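Local coordinates for sensor protein (Geobacter sulfurreducens PCA, PDB 2R78), which is the PAS domain of a sensor histidine kinase/response regulator that probably autophosphorylates a histidine with ATP in two-component signalling, at residues V58-G62 / R85-T89; T96-S100 / I112-V116. All coordinates share one frame; numbering follows the deposited sequence.

Contact 1: V58-G62 / R85-T89. With ACT (acetate ion), chain G.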
ATOM      1  N   VAL B  58     -15.207  -9.606 -14.093  1.00 14.69           N
ATOM      2  CA  VAL B  58     -16.038 -10.724 -13.672  1.00 14.65           C
ATOM      3  C   VAL B  58     -16.578 -10.499 -12.250  1.00 14.50           C
ATOM      4  O   VAL B  58     -17.774 -10.594 -12.011  1.00 14.74           O
ATOM      5  CB  VAL B  58     -15.204 -12.014 -13.737  1.00 15.64           C
ATOM      6  CG1 VAL B  58     -15.966 -13.186 -13.095  1.00 18.04           C
ATOM      7  CG2 VAL B  58     -14.813 -12.314 -15.212  1.00 14.90           C
ATOM      8  N   LEU B  59     -15.700 -10.117 -11.317  1.00 13.53           N
ATOM      9  CA  LEU B  59     -16.134  -9.945  -9.930  1.00 13.97           C
ATOM     10  C   LEU B  59     -17.148  -8.827  -9.820  1.00 12.96           C
ATOM     11  O   LEU B  59     -18.052  -8.920  -9.015  1.00 14.83           O
ATOM     12  CB  LEU B  59     -14.982  -9.608  -8.979  1.00 13.92           C
ATOM     13  CG  LEU B  59     -14.127 -10.820  -8.605  1.00 16.94           C
ATOM     14  CD1 LEU B  59     -12.819 -10.354  -8.000  1.00 17.80           C
ATOM     15  CD2 LEU B  59     -14.863 -11.697  -7.620  1.00 20.18           C
ATOM     16  N   SER B  60     -16.951  -7.736 -10.566  1.00 13.07           N
ATOM     17  CA  SER B  60     -17.856  -6.572 -10.450  1.00 12.75           C
ATOM     18  C   SER B  60     -18.993  -6.552 -11.499  1.00 13.49           C
ATOM     19  O   SER B  60     -19.699  -5.534 -11.683  1.00 12.70           O
ATOM     20  CB  SER B  60     -17.054  -5.266 -10.496  1.00 12.59           C
ATOM     21  OG  SER B  60     -16.534  -4.969 -11.774  1.00 13.76           O
ATOM     22  N   ARG B  61     -19.189  -7.693 -12.165  1.00 13.44           N
ATOM     23  CA  ARG B  61     -20.264  -7.808 -13.170  1.00 13.80           C
ATOM     24  C   ARG B  61     -20.191  -6.676 -14.224  1.00 14.61           C
ATOM     25  O   ARG B  61     -21.179  -5.973 -14.474  1.00 15.42           O
ATOM     26  CB  ARG B  61     -21.605  -7.880 -12.496  1.00 13.55           C
ATOM     27  CG  ARG B  61     -21.766  -9.129 -11.681  1.00 13.47           C
ATOM     28  CD  ARG B  61     -23.177  -9.276 -11.103  1.00 15.80           C
ATOM     29  NE  ARG B  61     -23.231 -10.538 -10.369  1.00 17.34           N
ATOM     30  CZ  ARG B  61     -24.137 -10.847  -9.436  1.00 18.29           C
ATOM     31  NH1 ARG B  61     -25.135 -10.026  -9.132  1.00 18.41           N
ATOM     32  NH2 ARG B  61     -24.042 -12.015  -8.814  1.00 18.75           N
ATOM     33  N   GLY B  62     -19.004  -6.514 -14.800  1.00 14.27           N
ATOM     34  CA  GLY B  62     -18.745  -5.489 -15.828  1.00 15.58           C
ATOM     35  C   GLY B  62     -18.490  -6.034 -17.200  1.00 16.61           C
ATOM     36  O   GLY B  62     -18.067  -5.283 -18.073  1.00 17.56           O
ATOM     37  N   ARG B  85     -16.571   0.106  -7.123  1.00 14.23           N
ATOM     38  CA  ARG B  85     -17.216  -1.030  -7.732  1.00 14.25           C
ATOM     39  C   ARG B  85     -17.767  -1.970  -6.667  1.00 14.04           C
ATOM     40  O   ARG B  85     -17.122  -2.196  -5.659  1.00 13.77           O
ATOM     41  CB  ARG B  85     -16.228  -1.800  -8.605  1.00 15.65           C
ATOM     42  CG  ARG B  85     -15.794  -1.021  -9.791  1.00 17.47           C
ATOM     43  CD  ARG B  85     -16.896  -0.823 -10.772  1.00 18.80           C
ATOM     44  NE  ARG B  85     -17.283  -2.019 -11.541  1.00 16.67           N
ATOM     45  CZ  ARG B  85     -18.273  -2.029 -12.426  1.00 19.19           C
ATOM     46  NH1 ARG B  85     -18.988  -0.908 -12.660  1.00 21.70           N
ATOM     47  NH2 ARG B  85     -18.560  -3.118 -13.101  1.00 17.14           N
ATOM     48  N   THR B  86     -18.966  -2.480  -6.899  1.00 13.34           N
ATOM     49  CA  THR B  86     -19.514  -3.585  -6.104  1.00 14.91           C
ATOM     50  C   THR B  86     -18.971  -4.911  -6.652  1.00 15.76           C
ATOM     51  O   THR B  86     -18.861  -5.074  -7.882  1.00 15.38           O
ATOM     52  CB  THR B  86     -21.046  -3.590  -6.135  1.00 14.62           C
ATOM     53  OG1 THR B  86     -21.551  -2.351  -5.594  1.00 16.32           O
ATOM     54  CG2 THR B  86     -21.586  -4.776  -5.346  1.00 14.16           C
ATOM     55  N   VAL B  87     -18.555  -5.782  -5.732  1.00 16.21           N
ATOM     56  CA  VAL B  87     -18.013  -7.106  -6.070  1.00 17.83           C
ATOM     57  C   VAL B  87     -18.982  -8.151  -5.529  1.00 18.55           C
ATOM     58  O   VAL B  87     -19.483  -8.006  -4.413  1.00 17.41           O
ATOM     59  CB  VAL B  87     -16.578  -7.257  -5.474  1.00 19.36           C
ATOM     60  CG1 VAL B  87     -16.110  -8.705  -5.392  1.00 22.21           C
ATOM     61  CG2 VAL B  87     -15.606  -6.404  -6.299  1.00 20.37           C
ATOM     62  N   TRP B  88     -19.246  -9.176  -6.352  1.00 18.62           N
ATOM     63  CA  TRP B  88     -20.096 -10.305  -6.003  1.00 19.17           C
ATOM     64  C   TRP B  88     -19.216 -11.539  -6.147  1.00 20.53           C
ATOM     65  O   TRP B  88     -18.796 -11.898  -7.252  1.00 19.75           O
ATOM     66  CB  TRP B  88     -21.278 -10.451  -6.941  1.00 19.80           C
ATOM     67  CG  TRP B  88     -22.337  -9.429  -6.837  1.00 19.21           C
ATOM     68  CD1 TRP B  88     -23.483  -9.504  -6.097  1.00 20.11           C
ATOM     69  CD2 TRP B  88     -22.382  -8.182  -7.521  1.00 19.13           C
ATOM     70  NE1 TRP B  88     -24.249  -8.382  -6.307  1.00 20.16           N
ATOM     71  CE2 TRP B  88     -23.586  -7.556  -7.175  1.00 19.08           C
ATOM     72  CE3 TRP B  88     -21.533  -7.540  -8.415  1.00 17.87           C
ATOM     73  CZ2 TRP B  88     -23.945  -6.318  -7.691  1.00 20.11           C
ATOM     74  CZ3 TRP B  88     -21.894  -6.313  -8.926  1.00 19.46           C
ATOM     75  CH2 TRP B  88     -23.072  -5.712  -8.563  1.00 20.01           C
ATOM     76  N   THR B  89     -18.936 -12.168  -5.009  1.00 21.23           N
ATOM     77  CA  THR B  89     -18.095 -13.346  -5.005  1.00 21.90           C
ATOM     78  C   THR B  89     -18.865 -14.652  -5.290  1.00 23.00           C
ATOM     79  O   THR B  89     -20.103 -14.709  -5.290  1.00 21.46           O
ATOM     80  CB  THR B  89     -17.399 -13.512  -3.681  1.00 22.58           C
ATOM     81  OG1 THR B  89     -18.337 -13.952  -2.705  1.00 23.25           O
ATOM     82  CG2 THR B  89     -16.753 -12.198  -3.237  1.00 22.49           C
TER
HETATM   83  C   ACT G   3     -13.312  -6.440 -11.331  1.00 16.82           C
HETATM   84  O   ACT G   3     -12.436  -7.286 -11.651  1.00 17.60           O
HETATM   85  OXT ACT G   3     -14.471  -6.631 -11.810  1.00 15.25           O
HETATM   86  CH3 ACT G   3     -12.976  -5.258 -10.435  1.00 19.63           C
HETATM   87  O   HOH W   1     -19.406 -11.676 -10.038  1.00 18.99           O
HETATM   88  O   HOH W   2     -20.905  -3.114 -15.291  1.00 23.84           O
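Arg61 lays its guanidinium flat on one face of the Trp88 indole, the two planes only 8° apart, and CZ stands 3.6 Å from the centroid of the five-membered ring, a cation-pi stack. Because the arginine chain runs extended from CG to NE (chi2 -174°, chi3 178°), its CD also sits over the six-membered ring as a CH-pi contact. Thr86 CG2 lies against the opposite face, toward its rim. At the edge of the indole, in its plane, lies Leu59 O, which takes a nearly straight 2.9 Å bond from Trp88 N, while Leu59 CB packs on Val87 CG1 at 3.9 Å. Ser60 OG accepts from Arg85 NH2 at 3.0 Å, almost in the guanidinium plane, and weakly from Arg85 NE at 3.1 Å; bends at chi2 and chi3 curl the Arg85 chain round to reach it. The hydroxyl donates to acetate OXT at 2.6 Å, and Ser60 N bonds the same oxygen at 3.0 Å. Farther out, a type I turn from Val58 to Arg61 presents Leu59 O, Ser60 and Arg61 to the strand, so the loop ahead of helix 67-76 packs on 81-88, an outermost strand of the PAS sheet within this chain. Trp67 makes a cation-pi contact with Arg85. Tyr33 OH and Gly57 N also hydrogen-bond the acetate, probably a crystallisation guest. Arg85 would probably polarise the Ser60 hydroxyl and strengthen its donation, consistent with a spot that suits an anion.

Contact 2: T96-S100 / I112-V116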
ATOM      1  N   THR B  96     -18.532  -3.472  -1.435  1.00 20.37           N
ATOM      2  CA  THR B  96     -18.252  -2.295  -2.267  1.00 19.44           C
ATOM      3  C   THR B  96     -16.869  -1.790  -1.906  1.00 18.93           C
ATOM      4  O   THR B  96     -16.522  -1.631  -0.730  1.00 18.94           O
ATOM      5  CB  THR B  96     -19.308  -1.202  -2.129  1.00 20.43           C
ATOM      6  OG1 THR B  96     -20.561  -1.753  -2.558  1.00 23.90           O
ATOM      7  CG2 THR B  96     -18.984  -0.024  -3.000  1.00 20.04           C
ATOM      8  N   VAL B  97     -16.079  -1.616  -2.941  1.00 17.04           N
ATOM      9  CA  VAL B  97     -14.720  -1.139  -2.796  1.00 17.49           C
ATOM     10  C   VAL B  97     -14.443   0.048  -3.666  1.00 16.68           C
ATOM     11  O   VAL B  97     -15.125   0.277  -4.680  1.00 16.58           O
ATOM     12  CB  VAL B  97     -13.688  -2.223  -3.089  1.00 17.72           C
ATOM     13  CG1 VAL B  97     -13.889  -3.409  -2.125  1.00 20.07           C
ATOM     14  CG2 VAL B  97     -13.752  -2.681  -4.545  1.00 18.50           C
ATOM     15  N   GLU B  98     -13.478   0.864  -3.239  1.00 15.78           N
ATOM     16  CA  GLU B  98     -12.976   1.903  -4.102  1.00 17.38           C
ATOM     17  C   GLU B  98     -11.722   1.383  -4.769  1.00 17.35           C
ATOM     18  O   GLU B  98     -10.767   1.003  -4.073  1.00 17.46           O
ATOM     19  CB  GLU B  98     -12.614   3.150  -3.333  1.00 18.22           C
ATOM     20  CG  GLU B  98     -12.227   4.266  -4.261  1.00 20.66           C
ATOM     21  CD  GLU B  98     -11.688   5.459  -3.524  1.00 23.75           C
ATOM     22  OE1 GLU B  98     -10.539   5.377  -3.020  1.00 30.11           O
ATOM     23  OE2 GLU B  98     -12.426   6.465  -3.453  1.00 31.13           O
ATOM     24  N   LEU B  99     -11.720   1.412  -6.094  1.00 16.99           N
ATOM     25  CA  LEU B  99     -10.596   0.922  -6.867  1.00 17.34           C
ATOM     26  C   LEU B  99      -9.762   2.091  -7.397  1.00 18.05           C
ATOM     27  O   LEU B  99     -10.313   3.074  -7.882  1.00 17.35           O
ATOM     28  CB  LEU B  99     -11.082   0.082  -8.050  1.00 17.86           C
ATOM     29  CG  LEU B  99     -11.926  -1.162  -7.790  1.00 18.69           C
ATOM     30  CD1 LEU B  99     -12.401  -1.752  -9.157  1.00 22.71           C
ATOM     31  CD2 LEU B  99     -11.187  -2.215  -6.976  1.00 21.72           C
ATOM     32  N   SER B 100      -8.446   1.927  -7.368  1.00 17.88           N
ATOM     33  CA  SER B 100      -7.523   2.781  -8.091  1.00 18.84           C
ATOM     34  C   SER B 100      -6.712   1.857  -8.989  1.00 18.64           C
ATOM     35  O   SER B 100      -6.420   0.713  -8.604  1.00 18.39           O
ATOM     36  CB  SER B 100      -6.649   3.521  -7.089  1.00 20.27           C
ATOM     37  OG  SER B 100      -7.521   4.316  -6.274  1.00 25.68           O
ATOM     38  N   ILE B 112      -5.308  -0.979  -6.606  1.00 16.12           N
ATOM     39  CA  ILE B 112      -5.492  -0.952  -5.162  1.00 17.84           C
ATOM     40  C   ILE B 112      -7.014  -0.965  -4.910  1.00 17.74           C
ATOM     41  O   ILE B 112      -7.754  -0.282  -5.611  1.00 18.21           O
ATOM     42  CB  ILE B 112      -4.876   0.326  -4.555  1.00 18.47           C
ATOM     43  CG1 ILE B 112      -3.367   0.433  -4.836  1.00 19.39           C
ATOM     44  CG2 ILE B 112      -5.043   0.324  -3.062  1.00 20.01           C
ATOM     45  CD1 ILE B 112      -2.769   1.852  -4.543  1.00 20.93           C
ATOM     46  N   ALA B 113      -7.466  -1.766  -3.945  1.00 17.69           N
ATOM     47  CA  ALA B 113      -8.906  -1.856  -3.580  1.00 18.71           C
ATOM     48  C   ALA B 113      -9.008  -1.507  -2.105  1.00 19.41           C
ATOM     49  O   ALA B 113      -8.323  -2.114  -1.299  1.00 20.18           O
ATOM     50  CB  ALA B 113      -9.435  -3.275  -3.818  1.00 18.62           C
ATOM     51  N   ARG B 114      -9.870  -0.554  -1.762  1.00 20.86           N
ATOM     52  CA  ARG B 114     -10.082  -0.105  -0.392  1.00 23.64           C
ATOM     53  C   ARG B 114     -11.554  -0.271   0.001  1.00 24.28           C
ATOM     54  O   ARG B 114     -12.460  -0.077  -0.817  1.00 21.30           O
ATOM     55  CB  ARG B 114      -9.743   1.388  -0.257  1.00 23.93           C
ATOM     56  CG  ARG B 114      -8.294   1.778  -0.558  1.00 26.96           C
ATOM     57  CD  ARG B 114      -7.995   3.298  -0.417  1.00 29.07           C
ATOM     58  NE  ARG B 114      -8.403   3.878   0.886  1.00 33.34           N
ATOM     59  CZ  ARG B 114      -7.652   3.908   2.002  1.00 34.97           C
ATOM     60  NH1 ARG B 114      -6.448   3.355   2.030  1.00 35.38           N
ATOM     61  NH2 ARG B 114      -8.124   4.460   3.116  1.00 34.74           N
ATOM     62  N   ASP B 115     -11.817  -0.567   1.264  1.00 27.12           N
ATOM     63  CA  ASP B 115     -13.216  -0.466   1.759  1.00 28.40           C
ATOM     64  C   ASP B 115     -13.802   0.937   1.676  1.00 29.82           C
ATOM     65  O   ASP B 115     -13.062   1.923   1.817  1.00 29.90           O
ATOM     66  CB  ASP B 115     -13.308  -0.949   3.194  1.00 29.50           C
ATOM     67  CG  ASP B 115     -13.323  -2.453   3.277  1.00 32.77           C
ATOM     68  OD1 ASP B 115     -14.190  -3.062   2.585  1.00 35.61           O
ATOM     69  OD2 ASP B 115     -12.481  -3.015   4.026  1.00 36.52           O
ATOM     70  N   VAL B 116     -15.131   1.017   1.455  1.00 30.64           N
ATOM     71  CA  VAL B 116     -15.837   2.292   1.206  1.00 31.35           C
ATOM     72  C   VAL B 116     -17.350   2.228   1.419  1.00 32.44           C
ATOM     73  O   VAL B 116     -18.083   1.466   0.764  1.00 33.33           O
ATOM     74  CB  VAL B 116     -15.666   2.772  -0.243  1.00 31.98           C
ATOM     75  CG1 VAL B 116     -14.201   2.617  -0.694  1.00 33.59           C
ATOM     76  CG2 VAL B 116     -16.586   2.037  -1.152  1.00 30.06           C
TER
HETATM   77  O   HOH W   3     -16.250  -1.560   2.038  1.00 34.54           O
HETATM   78  O   HOH W   4     -10.883   5.080  -0.609  1.00 51.00           O
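An antiparallel beta ladder joins strands 94-103 and 109-115, the closing hairpin of the PAS fold and two inner neighbours of its five-stranded sheet. Two hydrogen-bonded pairs, Glu98 with Arg114 and Ser100 with Ile112, hold it through four backbone bonds, among them Glu98 N to Arg114 O at 2.8 Å and Ser100 N to Ile112 O at 2.9 Å. Between them, Leu99 and Ala113 form a non-hydrogen-bonded pair, where Leu99 CD2 meets Ala113 CB at 3.8 Å. Strand 81-88 flanks the hairpin beyond 96-100, and Gly23 of strand 23-27 bonds to Ala113 on the other flank. Glu98 and Arg114 lie on the face opposite Leu99 and Ala113, side by side and pointing the same way, but their charged ends stay apart, Glu98 OE1 being 4.7 Å from Arg114 NE. A bend at chi3 turns the guanidinium so that NH1 makes salt bridges with Asp22 of its own chain and Asp22 of the second subunit, which also packs Ile21 on this face. Where 112-116 ends, beside Thr96, a water ties Thr96 O to Val116 N and Asp115 OD1. Another links the Glu98-Arg114 pair, giving a proton to Glu98 OE1 and accepting from Arg114 NE at 3.1 Å, in the guanidinium plane.

In the fold
Contacts 1 and 2 follow one another along the chain and meet in one sheet, their centres about 12 Å apart, because strand 81-88 of contact 1 lies beside strand 94-103 of contact 2. Arg85 N probably bonds Val97 O at 2.8 Å, and Thr86 OG1 probably bonds Thr96 OG1 at 3.2 Å. Arg85 CG also packs on Leu99 CD1 at 3.5 Å, so the arginine that reaches Ser60 beside the acetate rests on a side chain of the hairpin. Contact 1 joins the edge strand to the loop before helix 67-76; contact 2 lies deeper in the sheet and, through Arg114, reaches the second subunit.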